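Local coordinates for protein DspB (Aggregatibacter actinomycetemcomitans, PDB 1YHT) that probably hydrolyses beta-linked N-acetylglucosamine polymers of the biofilm matrix, as a family 20 glycoside hydrolase that releases bacteria from biofilms, at residues Q18-S31 / A325-D339. Residues are numbered along the deposited sequence; the frame is centred on the assembly and turned at random.
Sequences QTGLMLDIARHFYS and AALSIWGEDAKALKD. With GOL (glycerol), chain C.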
ATOM      1  N   GLN A  18       9.643   9.530   8.532  1.00 15.66           N
ATOM      2  CA  GLN A  18       8.356   9.407   7.931  1.00 14.24           C
ATOM      3  C   GLN A  18       7.742   8.183   8.541  1.00 13.20           C
ATOM      4  O   GLN A  18       8.237   7.055   8.365  1.00 12.22           O
ATOM      5  CB  GLN A  18       8.481   9.286   6.410  1.00 14.77           C
ATOM      6  CG  GLN A  18       8.991  10.599   5.752  1.00 16.01           C
ATOM      7  CD  GLN A  18       8.045  11.767   5.998  1.00 18.72           C
ATOM      8  OE1 GLN A  18       6.844  11.663   5.725  1.00 18.76           O
ATOM      9  NE2 GLN A  18       8.575  12.877   6.568  1.00 17.24           N
ATOM     10  N   THR A  19       6.660   8.383   9.283  1.00 12.36           N
ATOM     11  CA  THR A  19       6.039   7.273   9.971  1.00 12.54           C
ATOM     12  C   THR A  19       4.531   7.414   9.975  1.00 12.32           C
ATOM     13  O   THR A  19       3.991   8.541   9.989  1.00 11.81           O
ATOM     14  CB  THR A  19       6.584   7.157  11.423  1.00 13.90           C
ATOM     15  OG1 THR A  19       6.291   5.852  11.941  1.00 17.81           O
ATOM     16  CG2 THR A  19       5.959   8.208  12.304  1.00 14.26           C
ATOM     17  N   GLY A  20       3.863   6.276   9.935  1.00 10.55           N
ATOM     18  CA  GLY A  20       2.403   6.249   9.891  1.00  9.68           C
ATOM     19  C   GLY A  20       1.797   4.894   9.737  1.00  8.12           C
ATOM     20  O   GLY A  20       2.340   3.888  10.215  1.00  7.78           O
ATOM     21  N   LEU A  21       0.663   4.888   9.046  1.00  7.65           N
ATOM     22  CA  LEU A  21      -0.193   3.738   8.895  1.00  6.63           C
ATOM     23  C   LEU A  21      -0.390   3.463   7.422  1.00  6.55           C
ATOM     24  O   LEU A  21      -0.643   4.380   6.620  1.00  3.92           O
ATOM     25  CB  LEU A  21      -1.561   4.016   9.502  1.00  7.17           C
ATOM     26  CG  LEU A  21      -2.671   3.011   9.330  1.00  5.24           C
ATOM     27  CD1 LEU A  21      -2.341   1.736  10.000  1.00  7.43           C
ATOM     28  CD2 LEU A  21      -3.931   3.604   9.873  1.00  7.91           C
ATOM     29  N   MET A  22      -0.305   2.190   7.074  1.00  5.85           N
ATOM     30  CA  MET A  22      -0.860   1.745   5.806  1.00  6.85           C
ATOM     31  C   MET A  22      -2.181   1.065   6.101  1.00  6.42           C
ATOM     32  O   MET A  22      -2.255   0.054   6.850  1.00  6.40           O
ATOM     33  CB  MET A  22       0.103   0.773   5.138  1.00  7.54           C
ATOM     34  CG  MET A  22      -0.201   0.493   3.737  1.00 11.14           C
ATOM     35  SD  MET A  22      -1.303  -0.824   3.250  1.00 18.94           S
ATOM     36  CE  MET A  22      -1.660  -2.003   4.534  1.00 13.56           C
ATOM     37  N   LEU A  23      -3.232   1.572   5.492  1.00  5.77           N
ATOM     38  CA  LEU A  23      -4.558   1.057   5.783  1.00  6.40           C
ATOM     39  C   LEU A  23      -5.088   0.463   4.503  1.00  6.81           C
ATOM     40  O   LEU A  23      -5.199   1.169   3.471  1.00  5.04           O
ATOM     41  CB  LEU A  23      -5.506   2.175   6.271  1.00  5.50           C
ATOM     42  CG  LEU A  23      -6.876   1.650   6.772  1.00  7.25           C
ATOM     43  CD1 LEU A  23      -6.812   0.779   8.019  1.00  7.03           C
ATOM     44  CD2 LEU A  23      -7.809   2.778   7.003  1.00  9.63           C
ATOM     45  N   ASP A  24      -5.411  -0.829   4.571  1.00  7.64           N
ATOM     46  CA  ASP A  24      -5.967  -1.557   3.433  1.00  7.61           C
ATOM     47  C   ASP A  24      -7.479  -1.434   3.513  1.00  7.94           C
ATOM     48  O   ASP A  24      -8.140  -2.118   4.281  1.00  7.41           O
ATOM     49  CB  ASP A  24      -5.492  -3.004   3.449  1.00  7.32           C
ATOM     50  CG  ASP A  24      -6.282  -3.922   2.532  1.00  7.24           C
ATOM     51  OD1 ASP A  24      -7.013  -3.475   1.607  1.00  7.58           O
ATOM     52  OD2 ASP A  24      -6.141  -5.155   2.733  1.00  8.63           O
ATOM     53  N   ILE A  25      -7.997  -0.528   2.700  1.00  9.02           N
ATOM     54  CA  ILE A  25      -9.420  -0.322   2.614  1.00  9.12           C
ATOM     55  C   ILE A  25     -10.007  -1.075   1.435  1.00  8.77           C
ATOM     56  O   ILE A  25     -11.180  -1.001   1.229  1.00  8.44           O
ATOM     57  CB  ILE A  25      -9.824   1.180   2.603  1.00  9.93           C
ATOM     58  CG1 ILE A  25      -9.365   1.929   1.348  1.00  9.38           C
ATOM     59  CG2 ILE A  25      -9.300   1.870   3.902  1.00  9.51           C
ATOM     60  CD1 ILE A  25      -9.883   3.309   1.301  1.00 10.47           C
ATOM     61  N   ALA A  26      -9.192  -1.836   0.707  1.00  8.61           N
ATOM     62  CA  ALA A  26      -9.684  -2.621  -0.418  1.00  8.43           C
ATOM     63  C   ALA A  26     -10.310  -3.928   0.045  1.00  8.60           C
ATOM     64  O   ALA A  26     -11.314  -4.369  -0.499  1.00  9.38           O
ATOM     65  CB  ALA A  26      -8.545  -2.907  -1.397  1.00  8.77           C
ATOM     66  N   ARG A  27      -9.676  -4.576   1.004  1.00  8.18           N
ATOM     67  CA  ARG A  27     -10.164  -5.846   1.563  1.00  9.46           C
ATOM     68  C   ARG A  27     -11.188  -5.672   2.697  1.00  9.47           C
ATOM     69  O   ARG A  27     -11.903  -6.615   3.018  1.00 10.23           O
ATOM     70  CB  ARG A  27      -8.997  -6.664   2.113  1.00  8.63           C
ATOM     71  CG  ARG A  27      -8.184  -7.415   1.044  1.00 10.21           C
ATOM     72  CD  ARG A  27      -7.528  -6.511  -0.013  1.00 10.37           C
ATOM     73  NE  ARG A  27      -6.560  -7.349  -0.724  1.00 10.93           N
ATOM     74  CZ  ARG A  27      -5.337  -7.609  -0.302  1.00 12.91           C
ATOM     75  NH1 ARG A  27      -4.866  -6.998   0.766  1.00 12.19           N
ATOM     76  NH2 ARG A  27      -4.565  -8.465  -0.973  1.00 13.30           N
ATOM     77  N   HIS A  28     -11.143  -4.531   3.378  1.00  9.51           N
ATOM     78  CA  HIS A  28     -12.112  -4.212   4.439  1.00 10.37           C
ATOM     79  C   HIS A  28     -12.372  -2.689   4.428  1.00 10.62           C
ATOM     80  O   HIS A  28     -11.422  -1.916   4.408  1.00 11.59           O
ATOM     81  CB  HIS A  28     -11.598  -4.593   5.822  1.00 10.28           C
ATOM     82  CG  HIS A  28     -12.682  -4.619   6.865  1.00 12.20           C
ATOM     83  ND1 HIS A  28     -13.163  -3.478   7.480  1.00 16.72           N
ATOM     84  CD2 HIS A  28     -13.432  -5.639   7.333  1.00 10.90           C
ATOM     85  CE1 HIS A  28     -14.141  -3.808   8.312  1.00 15.43           C
ATOM     86  NE2 HIS A  28     -14.322  -5.114   8.241  1.00 14.06           N
ATOM     87  N   PHE A  29     -13.632  -2.263   4.411  1.00  9.01           N
ATOM     88  CA  PHE A  29     -13.931  -0.837   4.242  1.00  9.24           C
ATOM     89  C   PHE A  29     -13.964  -0.162   5.578  1.00  9.04           C
ATOM     90  O   PHE A  29     -14.388  -0.774   6.543  1.00 10.14           O
ATOM     91  CB  PHE A  29     -15.288  -0.668   3.559  1.00  8.91           C
ATOM     92  CG  PHE A  29     -15.540   0.699   3.020  1.00  7.99           C
ATOM     93  CD1 PHE A  29     -14.979   1.100   1.831  1.00  6.44           C
ATOM     94  CD2 PHE A  29     -16.360   1.594   3.705  1.00  8.24           C
ATOM     95  CE1 PHE A  29     -15.216   2.339   1.297  1.00  7.88           C
ATOM     96  CE2 PHE A  29     -16.608   2.841   3.179  1.00  8.32           C
ATOM     97  CZ  PHE A  29     -16.044   3.223   1.988  1.00  6.29           C
ATOM     98  N   TYR A  30     -13.569   1.111   5.629  1.00  9.49           N
ATOM     99  CA  TYR A  30     -13.619   1.909   6.841  1.00  8.68           C
ATOM    100  C   TYR A  30     -14.351   3.231   6.585  1.00  9.12           C
ATOM    101  O   TYR A  30     -14.116   3.952   5.593  1.00  7.57           O
ATOM    102  CB  TYR A  30     -12.193   2.203   7.384  1.00  9.07           C
ATOM    103  CG  TYR A  30     -11.369   0.952   7.704  1.00  8.51           C
ATOM    104  CD1 TYR A  30     -11.106   0.573   9.030  1.00  7.40           C
ATOM    105  CD2 TYR A  30     -10.870   0.163   6.698  1.00  8.59           C
ATOM    106  CE1 TYR A  30     -10.326  -0.534   9.340  1.00  8.00           C
ATOM    107  CE2 TYR A  30     -10.110  -0.995   6.984  1.00  7.28           C
ATOM    108  CZ  TYR A  30      -9.825  -1.326   8.297  1.00  8.20           C
ATOM    109  OH  TYR A  30      -9.096  -2.454   8.588  1.00  6.56           O
ATOM    110  N   SER A  31     -15.255   3.542   7.497  1.00  8.78           N
ATOM    111  CA  SER A  31     -16.051   4.754   7.423  1.00  9.16           C
ATOM    112  C   SER A  31     -15.167   6.000   7.499  1.00  8.84           C
ATOM    113  O   SER A  31     -14.099   5.963   8.077  1.00  9.53           O
ATOM    114  CB  SER A  31     -17.093   4.753   8.538  1.00  8.37           C
ATOM    115  OG  SER A  31     -16.513   5.119   9.777  1.00  8.98           O
ATOM    116  N   ALA A 325       9.001   4.132   8.846  1.00  8.53           N
ATOM    117  CA  ALA A 325       8.335   2.842   9.092  1.00  8.80           C
ATOM    118  C   ALA A 325       6.860   3.033   9.137  1.00  9.00           C
ATOM    119  O   ALA A 325       6.374   4.148   9.359  1.00 10.53           O
ATOM    120  CB  ALA A 325       8.803   2.229  10.422  1.00  8.59           C
ATOM    121  N   ALA A 326       6.128   1.961   8.906  1.00  9.93           N
ATOM    122  CA  ALA A 326       4.666   2.002   9.046  1.00  9.23           C
ATOM    123  C   ALA A 326       4.140   0.716   9.608  1.00  8.14           C
ATOM    124  O   ALA A 326       4.712  -0.343   9.366  1.00  9.27           O
ATOM    125  CB  ALA A 326       4.033   2.267   7.713  1.00  9.43           C
ATOM    126  N   LEU A 327       3.065   0.818  10.378  1.00  7.39           N
ATOM    127  CA  LEU A 327       2.177  -0.307  10.643  1.00  6.59           C
ATOM    128  C   LEU A 327       1.273  -0.498   9.440  1.00  7.17           C
ATOM    129  O   LEU A 327       0.649   0.466   9.010  1.00  7.40           O
ATOM    130  CB  LEU A 327       1.261  -0.032  11.824  1.00  5.98           C
ATOM    131  CG  LEU A 327       0.282  -1.138  12.259  1.00  7.27           C
ATOM    132  CD1 LEU A 327       0.972  -2.337  12.844  1.00  9.11           C
ATOM    133  CD2 LEU A 327      -0.721  -0.606  13.332  1.00  8.36           C
ATOM    134  N   SER A 328       1.122  -1.731   8.994  1.00  6.13           N
ATOM    135  CA  SER A 328       0.174  -2.093   7.953  1.00  7.05           C
ATOM    136  C   SER A 328      -0.967  -2.946   8.528  1.00  7.43           C
ATOM    137  O   SER A 328      -0.727  -3.968   9.153  1.00  8.33           O
ATOM    138  CB  SER A 328       0.917  -2.869   6.845  1.00  6.56           C
ATOM    139  OG  SER A 328       1.870  -2.064   6.130  1.00  8.03           O
ATOM    140  N   ILE A 329      -2.212  -2.510   8.330  1.00  7.15           N
ATOM    141  CA  ILE A 329      -3.382  -3.248   8.754  1.00  7.55           C
ATOM    142  C   ILE A 329      -4.066  -3.770   7.516  1.00  6.32           C
ATOM    143  O   ILE A 329      -4.734  -3.023   6.801  1.00  8.10           O
ATOM    144  CB  ILE A 329      -4.391  -2.348   9.535  1.00  8.31           C
ATOM    145  CG1 ILE A 329      -3.705  -1.634  10.714  1.00  8.71           C
ATOM    146  CG2 ILE A 329      -5.602  -3.211   9.953  1.00 10.09           C
ATOM    147  CD1 ILE A 329      -4.611  -0.645  11.532  1.00  7.74           C
ATOM    148  N   TRP A 330      -3.933  -5.065   7.302  1.00  7.18           N
ATOM    149  CA  TRP A 330      -4.415  -5.739   6.147  1.00  8.04           C
ATOM    150  C   TRP A 330      -5.759  -6.362   6.443  1.00  9.12           C
ATOM    151  O   TRP A 330      -6.008  -6.843   7.558  1.00 10.15           O
ATOM    152  CB  TRP A 330      -3.449  -6.804   5.673  1.00  8.42           C
ATOM    153  CG  TRP A 330      -2.096  -6.280   5.226  1.00  8.23           C
ATOM    154  CD1 TRP A 330      -0.957  -6.302   5.930  1.00  7.80           C
ATOM    155  CD2 TRP A 330      -1.786  -5.696   3.968  1.00  7.37           C
ATOM    156  NE1 TRP A 330       0.071  -5.756   5.197  1.00  9.42           N
ATOM    157  CE2 TRP A 330      -0.419  -5.369   3.986  1.00  7.94           C
ATOM    158  CE3 TRP A 330      -2.536  -5.405   2.827  1.00  7.48           C
ATOM    159  CZ2 TRP A 330       0.220  -4.786   2.907  1.00  9.55           C
ATOM    160  CZ3 TRP A 330      -1.907  -4.805   1.763  1.00 10.46           C
ATOM    161  CH2 TRP A 330      -0.549  -4.497   1.807  1.00  9.03           C
ATOM    162  N   GLY A 331      -6.600  -6.362   5.404  1.00  9.75           N
ATOM    163  CA  GLY A 331      -8.049  -6.581   5.522  1.00  9.74           C
ATOM    164  C   GLY A 331      -8.617  -7.944   5.208  1.00  9.75           C
ATOM    165  O   GLY A 331      -9.812  -8.148   5.423  1.00  8.54           O
ATOM    166  N   GLU A 332      -7.793  -8.852   4.694  1.00 10.65           N
ATOM    167  CA  GLU A 332      -8.243 -10.170   4.138  1.00 12.74           C
ATOM    168  C   GLU A 332      -9.165 -10.956   5.034  1.00 11.80           C
ATOM    169  O   GLU A 332     -10.049 -11.678   4.558  1.00 11.39           O
ATOM    170  CB  GLU A 332      -7.114 -11.221   4.025  1.00 14.51           C
ATOM    171  CG  GLU A 332      -5.960 -10.982   3.283  1.00 19.47           C
ATOM    172  CD  GLU A 332      -4.915 -10.305   4.064  1.00 18.36           C
ATOM    173  OE1 GLU A 332      -3.964 -10.966   4.597  1.00 17.62           O
ATOM    174  OE2 GLU A 332      -5.052  -9.090   4.049  1.00 14.98           O
ATOM    175  N   ASP A 333      -8.867 -10.932   6.326  1.00 11.31           N
ATOM    176  CA  ASP A 333      -9.449 -11.877   7.276  1.00 12.00           C
ATOM    177  C   ASP A 333     -10.501 -11.208   8.174  1.00 12.61           C
ATOM    178  O   ASP A 333     -11.031 -11.843   9.091  1.00 10.81           O
ATOM    179  CB  ASP A 333      -8.332 -12.467   8.178  1.00 12.58           C
ATOM    180  CG  ASP A 333      -7.483 -13.541   7.480  1.00 14.36           C
ATOM    181  OD1 ASP A 333      -7.787 -13.938   6.340  1.00 12.68           O
ATOM    182  OD2 ASP A 333      -6.472 -13.963   8.074  1.00 14.77           O
ATOM    183  N   ALA A 334     -10.755  -9.911   7.930  1.00 12.76           N
ATOM    184  CA  ALA A 334     -11.485  -9.073   8.874  1.00 12.69           C
ATOM    185  C   ALA A 334     -13.018  -9.030   8.637  1.00 12.95           C
ATOM    186  O   ALA A 334     -13.705  -8.164   9.179  1.00 12.48           O
ATOM    187  CB  ALA A 334     -10.916  -7.689   8.838  1.00 12.36           C
ATOM    188  N   LYS A 335     -13.564  -9.965   7.850  1.00 13.19           N
ATOM    189  CA  LYS A 335     -14.961  -9.870   7.464  1.00 14.59           C
ATOM    190  C   LYS A 335     -15.952  -9.769   8.642  1.00 14.80           C
ATOM    191  O   LYS A 335     -16.967  -9.107   8.524  1.00 14.49           O
ATOM    192  CB  LYS A 335     -15.374 -11.048   6.578  1.00 16.33           C
ATOM    193  CG  LYS A 335     -15.365 -12.393   7.234  1.00 18.85           C
ATOM    194  CD  LYS A 335     -15.587 -13.547   6.205  1.00 24.69           C
ATOM    195  CE  LYS A 335     -14.259 -14.145   5.632  1.00 29.04           C
ATOM    196  NZ  LYS A 335     -14.406 -15.404   4.778  1.00 30.41           N
ATOM    197  N   ALA A 336     -15.687 -10.449   9.749  1.00 13.46           N
ATOM    198  CA  ALA A 336     -16.620 -10.413  10.863  1.00 14.01           C
ATOM    199  C   ALA A 336     -16.305  -9.311  11.860  1.00 13.94           C
ATOM    200  O   ALA A 336     -16.925  -9.235  12.911  1.00 14.62           O
ATOM    201  CB  ALA A 336     -16.635 -11.778  11.559  1.00 14.90           C
ATOM    202  N   LEU A 337     -15.363  -8.424  11.543  1.00 13.54           N
ATOM    203  CA  LEU A 337     -15.055  -7.313  12.431  1.00 12.92           C
ATOM    204  C   LEU A 337     -15.520  -5.994  11.848  1.00 13.81           C
ATOM    205  O   LEU A 337     -15.403  -5.761  10.628  1.00 13.32           O
ATOM    206  CB  LEU A 337     -13.551  -7.205  12.669  1.00 13.10           C
ATOM    207  CG  LEU A 337     -12.783  -8.238  13.488  1.00 11.65           C
ATOM    208  CD1 LEU A 337     -11.297  -7.995  13.256  1.00 12.07           C
ATOM    209  CD2 LEU A 337     -13.134  -8.069  14.944  1.00 12.04           C
ATOM    210  N   LYS A 338     -16.006  -5.114  12.723  1.00 12.53           N
ATOM    211  CA  LYS A 338     -16.320  -3.766  12.334  1.00 13.48           C
ATOM    212  C   LYS A 338     -15.094  -2.866  12.292  1.00 13.22           C
ATOM    213  O   LYS A 338     -14.146  -3.031  13.062  1.00 12.55           O
ATOM    214  CB  LYS A 338     -17.308  -3.149  13.305  1.00 14.40           C
ATOM    215  CG  LYS A 338     -18.663  -3.845  13.253  1.00 18.45           C
ATOM    216  CD  LYS A 338     -19.362  -3.537  11.913  1.00 22.40           C
ATOM    217  CE  LYS A 338     -20.872  -3.810  12.001  1.00 24.12           C
ATOM    218  NZ  LYS A 338     -21.208  -5.187  11.543  1.00 28.04           N
ATOM    219  N   ASP A 339     -15.157  -1.904  11.382  1.00 11.55           N
ATOM    220  CA  ASP A 339     -14.105  -0.931  11.202  1.00 12.35           C
ATOM    221  C   ASP A 339     -13.696  -0.301  12.550  1.00 12.11           C
ATOM    222  O   ASP A 339     -12.532  -0.292  12.906  1.00 11.86           O
ATOM    223  CB  ASP A 339     -14.492   0.103  10.090  1.00 11.47           C
ATOM    224  CG  ASP A 339     -15.790   0.820  10.333  1.00 12.86           C
ATOM    225  OD1 ASP A 339     -16.461   0.568  11.360  1.00  9.53           O
ATOM    226  OD2 ASP A 339     -16.155   1.668   9.454  1.00 11.08           O
TER
HETATM  227  C1  GOL C 751      -0.684  -9.631   4.051  1.00 21.89           C
HETATM  228  O1  GOL C 751      -1.268 -10.744   4.778  1.00 19.57           O
HETATM  229  C2  GOL C 751      -0.489 -10.068   2.592  1.00 22.04           C
HETATM  230  O2  GOL C 751       0.893 -10.064   2.126  1.00 24.96           O
HETATM  231  C3  GOL C 751      -1.452  -9.350   1.633  1.00 24.37           C
HETATM  232  O3  GOL C 751      -2.824  -9.158   2.090  1.00 22.49           O
HETATM  233  O   HOH W   1      -7.480  -3.256   6.667  1.00  9.25           O
HETATM  234  O   HOH W   2     -18.034   3.381  11.247  1.00 25.25           O
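Met22 and Trp330 meet where parallel strands 18-24 and 325-329 run out. Met22 CE sits over the centre of the indole six-membered ring of Trp330, 3.5 Å from its centroid, and SD follows over the same face, a Met-aromatic contact. CG of Met22 is anti to the backbone N (chi1 -167°), and the bends further along carry the methyl onto the ring face. On the other side of the sheet, Leu21 CD1 packs on Ile329 CD1 at 3.6 Å, with Phe38 of helix 32-44 against both residues. Both packings are buried and tight. Asp24 OD2 takes Gly331 N (3.0 Å) from one face of the carboxylate and, in a salt bridge, Arg27 NH1 (3.0 Å) from the opposite face. Asp24 OD1 accepts from Ala26 N, an Asx turn, and from Arg27 N, an Asx motif. His28 NE2 donates to Leu337 O (2.7 Å), and Ser31 N to Asp339 OD2 (2.9 Å). The side bearing exposed Glu332 is looser. Glu332 OE2 is 3.9 Å from Arg27 NH1, a long ion pair of charges alone; Arg27 NE pairs with Glu58. Glycerol, probably from the crystallisation liquor, covers the second indole face. The parallel pair joins first and last strands, closing a family 20 TIM barrel, with Trp330 at the C-terminal strand ends, where TIM barrels carry their active sites.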